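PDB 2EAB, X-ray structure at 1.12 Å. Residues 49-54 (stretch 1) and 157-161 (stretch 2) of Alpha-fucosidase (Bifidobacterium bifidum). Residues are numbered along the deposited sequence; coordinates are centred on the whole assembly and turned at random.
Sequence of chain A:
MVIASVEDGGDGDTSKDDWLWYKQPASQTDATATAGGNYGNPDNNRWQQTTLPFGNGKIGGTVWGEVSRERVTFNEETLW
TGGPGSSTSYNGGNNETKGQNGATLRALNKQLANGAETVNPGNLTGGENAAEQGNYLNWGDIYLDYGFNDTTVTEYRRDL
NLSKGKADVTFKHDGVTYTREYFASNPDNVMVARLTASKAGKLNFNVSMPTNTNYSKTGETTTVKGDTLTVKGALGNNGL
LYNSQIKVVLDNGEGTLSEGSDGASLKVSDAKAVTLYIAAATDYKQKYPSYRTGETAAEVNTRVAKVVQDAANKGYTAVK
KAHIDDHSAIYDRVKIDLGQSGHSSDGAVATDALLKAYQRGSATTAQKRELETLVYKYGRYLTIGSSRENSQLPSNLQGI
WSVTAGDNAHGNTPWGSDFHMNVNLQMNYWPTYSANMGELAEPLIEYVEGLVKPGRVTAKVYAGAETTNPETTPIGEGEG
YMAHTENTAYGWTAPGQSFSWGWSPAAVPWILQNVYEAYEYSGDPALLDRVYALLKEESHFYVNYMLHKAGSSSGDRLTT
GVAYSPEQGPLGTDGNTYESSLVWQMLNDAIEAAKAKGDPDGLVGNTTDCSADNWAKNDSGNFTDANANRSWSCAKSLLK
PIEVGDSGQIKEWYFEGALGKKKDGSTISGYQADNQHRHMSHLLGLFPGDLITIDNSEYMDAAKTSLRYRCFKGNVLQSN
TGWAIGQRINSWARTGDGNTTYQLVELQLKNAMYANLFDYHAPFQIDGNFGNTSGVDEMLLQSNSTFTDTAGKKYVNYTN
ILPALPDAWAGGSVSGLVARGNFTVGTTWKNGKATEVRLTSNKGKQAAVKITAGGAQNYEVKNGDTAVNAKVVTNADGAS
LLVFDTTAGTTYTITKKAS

Stretch 1 (49-54) QTTLPF
Stretch 2, residues 157-161: RRDLN

A helix end running into a short strand packs against a second strand, more than a hundred residues away in sequence. No backbone-to-backbone hydrogen bond joins them; side chains meet each other and the opposing main chain. Gln49 and Thr50 end the helix; Thr51 breaks it at phi/psi -87/160, and Leu52 to Phe54 run as strand (-115/120, -87/147, -150/158). Arg157 to Asn161 form the second strand (-147/140, -123/143, -147/164, -123/115, -89/101). The strand axes run in the same general sense, 38° apart and 7.8 Å at closest approach, with Leu52 CA 6.5 Å from Leu160 CA setting the register.

Polar bonding rests on one residue. Arg158 points toward stretch 1 and extends its chain (chi1 p, chi2 t, chi3 t, chi4 100°), so that NH1 and NH2 each donate to Thr50 O at 2.9 Å, with angles of 141° and 143°. The carbonyl lies at the guanidinium edge, near its plane.

In the apolar packing, Leu52 (m, t) and Leu160 (t, p) point toward each other's strands, and Leu52 CD1 sits 4.1 Å from Leu160 CB. Pro53 points away, yet its CD meets Leu160 CD2 at 4.0 Å.

Methyl groups also touch polar atoms: Leu52 CD1 lies 3.7 Å from Arg158 NH1, Leu160 CD1 3.4 Å from Pro53 O. Alternation turns the Asp159 side chain away, though Asp159 C lies 3.8 Å from Leu52 CD1. The stretches bury 307 Å², both sides summed.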

# COMPACT_ATOMS: atom_id res chain seq x y z
N GLN A 49 17.40 0.39 9.09
CA GLN A 49 17.25 -0.78 9.97
C GLN A 49 16.88 -0.44 11.41
O GLN A 49 16.40 -1.31 12.14
CB GLN A 49 18.51 -1.65 9.94
CG GLN A 49 18.87 -2.16 8.55
CD GLN A 49 19.69 -3.44 8.56
OE1 GLN A 49 19.61 -4.26 9.48
NE2 GLN A 49 20.47 -3.64 7.50
N THR A 50 17.11 0.80 11.81
CA THR A 50 17.11 1.12 13.25
C THR A 50 16.26 2.31 13.71
O THR A 50 15.97 2.41 14.90
CB THR A 50 18.55 1.33 13.79
OG1 THR A 50 19.08 2.55 13.28
CG2 THR A 50 19.48 0.18 13.41
N THR A 51 15.89 3.21 12.80
CA THR A 51 15.19 4.43 13.21
C THR A 51 13.67 4.22 13.29
O THR A 51 13.14 3.28 12.70
CB THR A 51 15.52 5.63 12.29
OG1 THR A 51 15.04 5.36 10.96
CG2 THR A 51 17.03 5.89 12.27
N LEU A 52 13.00 5.10 14.01
CA LEU A 52 11.58 4.91 14.31
C LEU A 52 10.73 5.99 13.65
O LEU A 52 10.94 7.17 13.90
CB LEU A 52 11.35 4.83 15.82
CG LEU A 52 11.96 3.60 16.50
CD1 LEU A 52 11.91 3.71 18.02
CD2 LEU A 52 11.26 2.32 16.03
N PRO A 53 9.80 5.58 12.77
CA PRO A 53 9.03 6.50 11.97
C PRO A 53 7.76 7.05 12.62
O PRO A 53 7.09 6.35 13.39
CB PRO A 53 8.64 5.65 10.76
CG PRO A 53 8.46 4.29 11.33
CD PRO A 53 9.48 4.17 12.44
N PHE A 54 7.44 8.28 12.27
CA PHE A 54 6.16 8.87 12.61
C PHE A 54 5.82 9.89 11.53
O PHE A 54 6.70 10.37 10.81
CB PHE A 54 6.19 9.53 14.01
CG PHE A 54 7.08 10.74 14.08
CD1 PHE A 54 6.53 12.00 13.95
CD2 PHE A 54 8.45 10.61 14.27
CE1 PHE A 54 7.33 13.13 14.00
CE2 PHE A 54 9.26 11.75 14.32
CZ PHE A 54 8.70 13.00 14.19
N ARG A 157 16.24 4.70 27.27
CA ARG A 157 15.24 4.02 26.47
C ARG A 157 14.78 4.91 25.32
O ARG A 157 14.62 6.12 25.49
CB ARG A 157 14.04 3.59 27.32
CG ARG A 157 13.12 2.60 26.63
CD ARG A 157 11.86 2.31 27.43
NE ARG A 157 11.00 3.48 27.57
CZ ARG A 157 10.73 4.09 28.72
NH1 ARG A 157 11.24 3.64 29.86
NH2 ARG A 157 9.94 5.16 28.73
N ARG A 158 14.60 4.31 24.15
CA ARG A 158 13.87 4.96 23.07
C ARG A 158 12.71 4.06 22.67
O ARG A 158 12.82 2.83 22.70
CB ARG A 158 14.78 5.28 21.87
CG ARG A 158 15.31 4.08 21.12
CD ARG A 158 16.35 4.50 20.10
NE ARG A 158 16.86 3.36 19.35
CZ ARG A 158 16.47 3.02 18.12
NH1 ARG A 158 15.55 3.72 17.47
NH2 ARG A 158 17.01 1.96 17.54
N ASP A 159 11.59 4.68 22.33
CA ASP A 159 10.42 3.91 21.96
C ASP A 159 9.58 4.60 20.90
O ASP A 159 9.72 5.80 20.64
CB ASP A 159 9.56 3.56 23.19
CG ASP A 159 8.84 4.77 23.76
OD1 ASP A 159 7.97 5.33 23.06
OD2 ASP A 159 9.14 5.15 24.91
N LEU A 160 8.71 3.81 20.29
CA LEU A 160 7.66 4.31 19.42
C LEU A 160 6.36 3.79 19.99
O LEU A 160 6.12 2.58 20.04
CB LEU A 160 7.86 3.83 17.98
CG LEU A 160 6.90 4.40 16.93
CD1 LEU A 160 7.06 5.91 16.79
CD2 LEU A 160 7.11 3.72 15.59
N ASN A 161 5.53 4.72 20.45
CA ASN A 161 4.23 4.39 21.00
C ASN A 161 3.22 4.39 19.87
O ASN A 161 2.76 5.45 19.43
CB ASN A 161 3.85 5.40 22.09
CG ASN A 161 2.59 5.00 22.84
OD1 ASN A 161 1.72 4.31 22.30
ND2 ASN A 161 2.50 5.44 24.09